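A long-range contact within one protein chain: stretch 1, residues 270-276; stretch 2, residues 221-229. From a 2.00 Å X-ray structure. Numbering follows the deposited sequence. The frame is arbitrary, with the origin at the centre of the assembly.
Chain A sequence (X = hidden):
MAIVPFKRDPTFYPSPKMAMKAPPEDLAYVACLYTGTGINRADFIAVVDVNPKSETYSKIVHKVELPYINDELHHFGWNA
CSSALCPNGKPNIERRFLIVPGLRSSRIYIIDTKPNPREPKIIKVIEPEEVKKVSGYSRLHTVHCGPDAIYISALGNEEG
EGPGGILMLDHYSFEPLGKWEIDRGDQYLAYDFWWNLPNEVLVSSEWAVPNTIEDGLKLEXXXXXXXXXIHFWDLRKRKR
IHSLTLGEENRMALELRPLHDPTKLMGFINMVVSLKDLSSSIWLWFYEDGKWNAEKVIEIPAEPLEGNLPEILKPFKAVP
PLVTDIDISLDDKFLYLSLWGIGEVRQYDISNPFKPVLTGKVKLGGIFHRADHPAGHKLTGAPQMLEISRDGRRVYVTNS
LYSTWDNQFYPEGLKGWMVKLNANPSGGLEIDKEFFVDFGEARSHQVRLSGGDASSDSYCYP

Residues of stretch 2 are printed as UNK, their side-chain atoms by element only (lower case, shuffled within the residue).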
# COMPACT_ATOMS: atom_id res chain seq x y z
N ASN A 270 9.93 2.79 3.52
CA ASN A 270 10.89 1.86 2.95
C ASN A 270 11.56 2.42 1.70
O ASN A 270 10.92 3.07 0.86
CB ASN A 270 10.19 0.54 2.60
CG ASN A 270 9.03 0.71 1.61
OD1 ASN A 270 8.13 1.53 1.82
ND2 ASN A 270 9.05 -0.08 0.54
N MET A 271 12.87 2.21 1.62
CA MET A 271 13.66 2.61 0.46
C MET A 271 13.94 1.25 -0.15
O MET A 271 14.61 0.41 0.46
CB MET A 271 14.98 3.27 0.88
CG MET A 271 14.84 4.70 1.35
SD MET A 271 13.83 5.74 0.24
CE MET A 271 14.77 5.69 -1.27
N VAL A 272 13.40 1.01 -1.34
CA VAL A 272 13.53 -0.28 -2.00
C VAL A 272 14.93 -0.79 -2.37
O VAL A 272 15.26 -1.94 -2.08
CB VAL A 272 12.66 -0.35 -3.28
CG1 VAL A 272 12.78 -1.72 -3.93
CG2 VAL A 272 11.20 -0.06 -2.93
N VAL A 273 15.75 0.05 -2.99
CA VAL A 273 17.06 -0.43 -3.40
C VAL A 273 18.18 0.59 -3.33
O VAL A 273 18.01 1.77 -3.66
CB VAL A 273 16.97 -1.00 -4.83
CG1 VAL A 273 16.40 0.04 -5.77
CG2 VAL A 273 18.34 -1.47 -5.31
N SER A 274 19.35 0.13 -2.89
CA SER A 274 20.53 0.97 -2.79
C SER A 274 21.35 0.81 -4.06
O SER A 274 21.57 -0.31 -4.52
CB SER A 274 21.38 0.55 -1.59
OG SER A 274 22.70 1.05 -1.73
N LEU A 275 21.81 1.92 -4.63
CA LEU A 275 22.61 1.85 -5.84
C LEU A 275 24.02 1.36 -5.53
O LEU A 275 24.79 1.06 -6.45
CB LEU A 275 22.69 3.22 -6.51
CG LEU A 275 21.39 3.80 -7.08
CD1 LEU A 275 21.69 5.09 -7.81
CD2 LEU A 275 20.74 2.80 -8.02
N LYS A 276 24.36 1.26 -4.25
CA LYS A 276 25.69 0.81 -3.84
C LYS A 276 25.79 -0.71 -3.70
O LYS A 276 26.75 -1.32 -4.17
CB LYS A 276 26.10 1.44 -2.51
CG LYS A 276 27.44 0.96 -1.98
CD LYS A 276 27.63 1.26 -0.49
CE LYS A 276 28.97 0.74 0.02
NZ LYS A 276 29.11 0.82 1.51
N UNK A 221 17.83 3.91 -15.56
CA UNK A 221 16.94 5.00 -15.13
C UNK A 221 17.08 5.31 -13.63
O UNK A 221 16.79 6.42 -13.20
n UNK A 221 13.72 4.55 -17.18
c UNK A 221 13.63 4.62 -18.50
n UNK A 221 14.85 4.79 -18.99
c UNK A 221 15.75 4.84 -17.95
c UNK A 221 15.04 4.69 -16.80
c UNK A 221 15.47 4.64 -15.37
N UNK A 222 17.49 4.31 -12.86
CA UNK A 222 17.62 4.45 -11.42
C UNK A 222 18.25 5.72 -10.87
O UNK A 222 17.65 6.41 -10.05
c UNK A 222 18.34 3.23 -10.84
c UNK A 222 16.45 2.37 -9.48
c UNK A 222 18.30 0.83 -10.15
c UNK A 222 17.45 2.02 -10.57
N UNK A 223 19.46 6.04 -11.32
CA UNK A 223 20.15 7.22 -10.81
C UNK A 223 19.45 8.57 -11.02
O UNK A 223 19.35 9.35 -10.08
c UNK A 223 21.57 7.30 -11.38
c UNK A 223 24.56 8.23 -10.09
c UNK A 223 23.78 8.53 -11.37
c UNK A 223 22.28 8.62 -11.10
n UNK A 223 24.45 9.35 -9.10
N UNK A 224 18.96 8.83 -12.23
CA UNK A 224 18.33 10.12 -12.49
C UNK A 224 16.81 10.17 -12.56
O UNK A 224 16.24 11.26 -12.54
o UNK A 224 20.94 10.32 -14.91
c UNK A 224 20.39 10.70 -13.85
c UNK A 224 18.88 10.72 -13.79
o UNK A 224 21.03 11.07 -12.84
N UNK A 225 16.14 9.03 -12.63
CA UNK A 225 14.69 9.06 -12.75
C UNK A 225 13.86 8.57 -11.57
O UNK A 225 12.63 8.69 -11.58
n UNK A 225 15.88 8.79 -19.88
c UNK A 225 14.45 8.29 -16.54
c UNK A 225 15.05 8.77 -15.24
c UNK A 225 14.26 8.32 -14.02
c UNK A 225 14.99 8.52 -18.94
n UNK A 225 15.35 8.57 -17.66
n UNK A 225 13.75 8.21 -19.27
N UNK A 226 14.51 8.03 -10.54
CA UNK A 226 13.78 7.56 -9.37
C UNK A 226 14.11 8.45 -8.17
O UNK A 226 15.21 8.98 -8.07
c UNK A 226 11.55 3.71 -10.64
c UNK A 226 14.12 6.09 -9.10
c UNK A 226 12.22 4.54 -9.74
c UNK A 226 13.44 5.14 -10.06
c UNK A 226 13.33 4.05 -12.23
c UNK A 226 12.11 3.47 -11.89
o UNK A 226 11.45 2.66 -12.78
c UNK A 226 13.98 4.88 -11.32
N UNK A 227 13.15 8.62 -7.27
CA UNK A 227 13.38 9.50 -6.14
C UNK A 227 13.81 8.85 -4.84
O UNK A 227 13.81 7.62 -4.71
N UNK A 228 14.19 9.68 -3.87
CA UNK A 228 14.62 9.19 -2.57
C UNK A 228 14.35 10.21 -1.47
O UNK A 228 15.04 10.22 -0.45
c UNK A 228 16.11 8.83 -2.60
n UNK A 228 16.40 11.14 -3.27
o UNK A 228 18.23 9.89 -2.88
c UNK A 228 17.00 10.01 -2.93
N UNK A 229 13.34 11.05 -1.66
CA UNK A 229 12.99 12.07 -0.69
C UNK A 229 11.60 11.89 -0.08
O UNK A 229 10.71 11.33 -0.71
n UNK A 229 13.29 18.39 -2.65
c UNK A 229 13.91 14.83 -3.22
c UNK A 229 14.23 13.73 -2.21
c UNK A 229 13.29 17.21 -3.24
n UNK A 229 12.75 17.08 -4.45
n UNK A 229 13.84 16.16 -2.64
c UNK A 229 13.02 13.46 -1.34

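Position 221 carries one carbon leading into a five-membered ring of three carbons and two nitrogens, an imidazole, which lies out of reach of stretch 1; the residue is His-221. Its carbonyl O accepts a 2.7 Å hydrogen bond from the backbone N of position 225, a helical turn further on.

Position 222 has four side-chain carbons, forked at the second, with no heteroatom. Its CB bond points toward stretch 1, and CB lies 3.7 Å from CD2 of Leu-275. A branched, wholly aliphatic side chain with the fork one carbon beyond CB is leucine, so this is Leu-222. Its CD2 also comes within 4.4 Å of CG1 of Val-273, placing the side chain against two residues of stretch 1 that alternate along the chain.

At position 223 four carbons run in a row and end in a nitrogen, the pattern of Lys-223. The CB bond points sideways, and the contact is made near the backbone: CD1 of Leu-275 is 4.0 Å from CA of Lys-223 and 4.2 Å from its CB. The residue is exposed.

Position 224 shows two carbons, the second bearing two oxygens. This short carboxylate is Asp-224, exposed and without contact to stretch 1. Three carbons, a nitrogen and a carbon carrying two more nitrogens at position 225 form a guanidinium side chain; Arg-225 likewise stays clear of the other stretch.

One carbon followed by a six-carbon ring bearing an oxygen identifies position 226 as Tyr-226. It is buried, but its side chain is out of reach of stretch 1, and here the chain leaves helical geometry. Position 227 has no side-chain atoms and is Gly-227; its carbonyl O lies 4.1 Å from CE of Met-271.

Position 228 has two carbons, the second carrying one oxygen and one nitrogen, as in Asn-228. Its CB is 3.7 Å from CE of Met-271. Position 229 repeats the guanidinium pattern and is Arg-229, whose CB bond points away from stretch 1.

The contact is small, burying 252 Å² over both sides, and no hydrogen bond crosses it. It depends on packing at two sites. The CA-to-CB bonds of Val-273 and Leu-275 point toward stretch 2, where Leu-222 meets both side chains and Leu-275 also covers the backbone end of Lys-223. Farther along, the CB bond of Met-271 points sideways, but its m, m, m rotamer brings the terminal methyl to Gly-227 and Asn-228 beyond the helix.

Stretch 2, residues 221-229: HLKDRYGNR
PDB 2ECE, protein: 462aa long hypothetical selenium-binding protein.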